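PDB 4U5R: RhCC from Rhodococcus jostii, which probably acts as a cofactor-independent oxygenase of the tautomerase superfamily and binds magnesium. Local coordinates for residues 73-76 / 77-80; 11-14 / 15-18. The protein carries 1 engineered substitution. All coordinates share one frame; numbering follows the deposited sequence.

How the contacts relate
Contacts 1 and 2 are the two helix starts of a tautomerase-superfamily chain with beta-alpha-beta crossovers: residues 11-18 open helix 14-32, which joins parallel strands 2-8 and 40-46, and residues 73-80 open helix 76-90, which joins parallel strands 61-68 and 100-107. In both, a threonine caps the first turn. They sit on opposite sides of the chain's centre, with their own centres 31 Å apart and nearest atoms about 21 Å apart, so neither touches the other. Contact 1 is near the magnesium site: the side chain of Arg79 lies about 9 Å from that of Ala106, the engineered residue at that site. Contact 2 is remote from it. Each contact faces a different neighbouring subunit of the trimer.

Contact 1. Residues 73-76 / 77-80; sequences META and EVRA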
loop_
_atom_site.group_PDB
_atom_site.type_symbol
_atom_site.label_atom_id
_atom_site.label_comp_id
_atom_site.label_asym_id
_atom_site.label_seq_id
_atom_site.Cartn_x
_atom_site.Cartn_y
_atom_site.Cartn_z
ATOM N N MET B 73 -11.266 -5.292 -13.092
ATOM C CA MET B 73 -11.509 -4.641 -14.371
ATOM C C MET B 73 -10.831 -5.461 -15.457
ATOM O O MET B 73 -9.603 -5.521 -15.522
ATOM C CB MET B 73 -10.995 -3.202 -14.352
ATOM C CG MET B 73 -11.729 -2.314 -13.368
ATOM S SD MET B 73 -11.042 -0.652 -13.245
ATOM C CE MET B 73 -9.446 -0.983 -12.507
ATOM N N GLU B 74 -11.636 -6.099 -16.303
ATOM C CA GLU B 74 -11.143 -7.178 -17.157
ATOM C C GLU B 74 -10.840 -6.807 -18.613
ATOM O O GLU B 74 -10.370 -7.654 -19.369
ATOM C CB GLU B 74 -12.146 -8.332 -17.140
ATOM C CG GLU B 74 -12.377 -8.926 -15.760
ATOM C CD GLU B 74 -13.231 -10.178 -15.803
ATOM O OE1 GLU B 74 -13.172 -10.907 -16.816
ATOM O OE2 GLU B 74 -13.965 -10.430 -14.827
ATOM N N THR B 75 -11.111 -5.569 -19.017
ATOM C CA THR B 75 -10.820 -5.156 -20.391
ATOM C C THR B 75 -10.051 -3.853 -20.405
ATOM O O THR B 75 -10.146 -3.071 -19.463
ATOM C CB THR B 75 -12.098 -4.967 -21.238
ATOM O OG1 THR B 75 -12.880 -3.897 -20.693
ATOM C CG2 THR B 75 -12.928 -6.241 -21.274
ATOM N N ALA B 76 -9.297 -3.621 -21.479
ATOM C CA ALA B 76 -8.549 -2.381 -21.643
ATOM C C ALA B 76 -9.482 -1.175 -21.593
ATOM O O ALA B 76 -9.157 -0.159 -20.980
ATOM C CB ALA B 76 -7.767 -2.398 -22.955
ATOM N N GLU B 77 -10.645 -1.305 -22.229
ATOM C CA GLU B 77 -11.613 -0.220 -22.331
ATOM C C GLU B 77 -12.107 0.207 -20.955
ATOM O O GLU B 77 -12.111 1.392 -20.632
ATOM C CB GLU B 77 -12.796 -0.644 -23.212
ATOM C CG GLU B 77 -13.644 0.508 -23.740
ATOM C CD GLU B 77 -14.870 0.790 -22.887
ATOM O OE1 GLU B 77 -14.941 0.286 -21.746
ATOM O OE2 GLU B 77 -15.770 1.516 -23.362
ATOM N N VAL B 78 -12.518 -0.767 -20.148
ATOM C CA VAL B 78 -13.023 -0.495 -18.805
ATOM C C VAL B 78 -11.941 0.100 -17.915
ATOM O O VAL B 78 -12.198 1.037 -17.158
ATOM C CB VAL B 78 -13.587 -1.771 -18.156
ATOM C CG1 VAL B 78 -13.916 -1.534 -16.682
ATOM C CG2 VAL B 78 -14.828 -2.234 -18.914
ATOM N N ARG B 79 -10.734 -0.448 -18.014
ATOM C CA ARG B 79 -9.589 0.047 -17.251
ATOM C C ARG B 79 -9.230 1.482 -17.628
ATOM O O ARG B 79 -8.983 2.315 -16.750
ATOM C CB ARG B 79 -8.388 -0.879 -17.449
ATOM C CG ARG B 79 -8.619 -2.258 -16.855
ATOM C CD ARG B 79 -7.619 -3.297 -17.354
ATOM N NE ARG B 79 -6.338 -3.218 -16.665
ATOM C CZ ARG B 79 -6.093 -3.773 -15.482
ATOM N NH1 ARG B 79 -7.047 -4.446 -14.846
ATOM N NH2 ARG B 79 -4.895 -3.647 -14.931
ATOM N N ALA B 80 -9.219 1.787 -18.924
ATOM C CA ALA B 80 -8.961 3.162 -19.363
ATOM C C ALA B 80 -10.050 4.131 -18.894
ATOM O O ALA B 80 -9.763 5.261 -18.515
ATOM C CB ALA B 80 -8.820 3.214 -20.881
#
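With OG1 set between its own backbone N and carbonyl carbon (chi1 64°), Thr75 accepts a hydrogen bond from Val78 N, while a bend at chi3 (80°) turns the Arg79 guanidinium back toward Met73. Thr75 is the N-cap of helix 76-90, in the beta-alpha-beta crossover between parallel strands 61-68 and 100-107, and its torsion aims OG1 at Val78 N. The capping bond, Val78 N to Thr75 OG1, measures 3.2 Å and is nearly straight at 162°. Val78 also brings its CG2 to 3.1 Å from Thr75 OG1, a tight approach beside the bond. The first helical bonds follow: Arg79 N donates to Thr75 O, and Ala80 N reaches Ala76 O at 2.8 Å. The aliphatic part of Arg79 runs alongside the loop, its CG 3.6 Å from Met73 CB, and the buried Met73 lays its CG against Val78 CG1 at 4.0 Å. Beyond these segments, Arg79 NE forms a salt bridge with Asp111 of the second subunit, whose Leu112 packs on both Met73 and Arg79. Glu107 of the same chain accepts from Met73 N. In the carbonyl plane of Met73, and at the edge of the guanidinium, Arg79 NH1 donates to Met73 O at 2.9 Å.

Contact 2. Residues 11-14 / 15-18; sequences AFTP and DDKE
Thr13 and Asp16 exchange two hydrogen bonds, each side chain accepting from the other's backbone. Asp16 N donates to Thr13 OG1 over 2.9 Å, and Thr13 N returns a bond of 3.1 Å to Asp16 OD2. The second is nearly straight at the hydrogen, yet the amide meets OD2 from above the carboxylate plane, 42° out of it. A chi1 of -77° swings the Asp16 carboxyl group back beside its own backbone N and over the start of the helix, where Thr13 N lies. This reciprocal pair is a capping box at the N-terminus of helix 14-32, the helix of the beta-alpha-beta crossover from strand 2-8 to the parallel strand 40-46. Next to the box, Lys17 N bonds to Thr13 O and Glu18 N to Pro14 O, both 3.0 Å long, beginning the regular helical pattern. The buried Phe12 packs against the helix start through its CB, which lies 3.7 Å from Asp16 CB and 3.8 Å from Lys17 CG. Its ring is roughly perpendicular to the Asp16 carboxylate, at 88°. Phe93, Ile94 and Phe43 pack against the Phe12 side chain. Further out, Asp16 OD2 is shared with Arg97 in a salt bridge that would probably steady its negative charge. Lys17 NZ donates to Glu49 O of the third subunit, and Glu18 OE2 pairs with Lys56 NZ of that same neighbouring chain.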
loop_
_atom_site.group_PDB
_atom_site.type_symbol
_atom_site.label_atom_id
_atom_site.label_comp_id
_atom_site.label_asym_id
_atom_site.label_seq_id
_atom_site.Cartn_x
_atom_site.Cartn_y
_atom_site.Cartn_z
ATOM N N ALA B 11 -4.013 21.627 2.436
ATOM C CA ALA B 11 -4.483 21.883 1.076
ATOM C C ALA B 11 -6.009 21.898 0.991
ATOM O O ALA B 11 -6.588 22.724 0.276
ATOM C CB ALA B 11 -3.924 20.837 0.105
ATOM N N PHE B 12 -6.647 20.966 1.702
ATOM C CA PHE B 12 -8.097 20.805 1.655
ATOM C C PHE B 12 -8.787 21.124 2.970
ATOM O O PHE B 12 -8.341 20.704 4.042
ATOM C CB PHE B 12 -8.463 19.376 1.253
ATOM C CG PHE B 12 -8.024 18.995 -0.130
ATOM C CD1 PHE B 12 -8.032 19.914 -1.164
ATOM C CD2 PHE B 12 -7.632 17.692 -0.399
ATOM C CE1 PHE B 12 -7.642 19.544 -2.437
ATOM C CE2 PHE B 12 -7.241 17.316 -1.670
ATOM C CZ PHE B 12 -7.236 18.242 -2.687
ATOM N N THR B 13 -9.900 21.844 2.870
ATOM C CA THR B 13 -10.777 22.086 4.016
ATOM C C THR B 13 -11.612 20.847 4.295
ATOM O O THR B 13 -11.699 19.960 3.447
ATOM C CB THR B 13 -11.730 23.270 3.765
ATOM O OG1 THR B 13 -12.609 22.945 2.683
ATOM C CG2 THR B 13 -10.951 24.545 3.441
ATOM N N PRO B 14 -12.247 20.778 5.477
ATOM C CA PRO B 14 -13.160 19.649 5.698
ATOM C C PRO B 14 -14.260 19.565 4.625
ATOM O O PRO B 14 -14.601 18.467 4.160
ATOM C CB PRO B 14 -13.748 19.946 7.083
ATOM C CG PRO B 14 -12.694 20.733 7.766
ATOM C CD PRO B 14 -12.044 21.574 6.701
ATOM N N ASP B 15 -14.795 20.716 4.219
ATOM C CA ASP B 15 -15.774 20.754 3.141
ATOM C C ASP B 15 -15.193 20.229 1.823
ATOM O O ASP B 15 -15.863 19.475 1.126
ATOM C CB ASP B 15 -16.320 22.173 2.965
ATOM C CG ASP B 15 -17.268 22.575 4.086
ATOM O OD1 ASP B 15 -17.711 21.683 4.843
ATOM O OD2 ASP B 15 -17.575 23.781 4.209
ATOM N N ASP B 16 -13.951 20.605 1.501
ATOM C CA ASP B 16 -13.248 20.056 0.329
ATOM C C ASP B 16 -13.183 18.532 0.362
ATOM O O ASP B 16 -13.370 17.868 -0.651
ATOM C CB ASP B 16 -11.803 20.562 0.246
ATOM C CG ASP B 16 -11.672 21.988 -0.266
ATOM O OD1 ASP B 16 -12.619 22.552 -0.867
ATOM O OD2 ASP B 16 -10.568 22.539 -0.069
ATOM N N LYS B 17 -12.870 17.988 1.530
ATOM C CA LYS B 17 -12.673 16.544 1.634
ATOM C C LYS B 17 -14.006 15.807 1.493
ATOM O O LYS B 17 -14.081 14.733 0.886
ATOM C CB LYS B 17 -11.968 16.208 2.951
ATOM C CG LYS B 17 -10.505 16.624 2.950
ATOM C CD LYS B 17 -9.787 16.320 4.248
ATOM C CE LYS B 17 -9.933 17.459 5.249
ATOM N NZ LYS B 17 -9.047 17.230 6.422
ATOM N N GLU B 18 -15.064 16.398 2.036
ATOM C CA GLU B 18 -16.407 15.866 1.851
ATOM C C GLU B 18 -16.808 15.863 0.373
ATOM O O GLU B 18 -17.238 14.837 -0.166
ATOM C CB GLU B 18 -17.404 16.679 2.674
ATOM C CG GLU B 18 -18.793 16.088 2.717
ATOM C CD GLU B 18 -19.646 16.769 3.759
ATOM O OE1 GLU B 18 -19.772 18.010 3.701
ATOM O OE2 GLU B 18 -20.171 16.065 4.647
#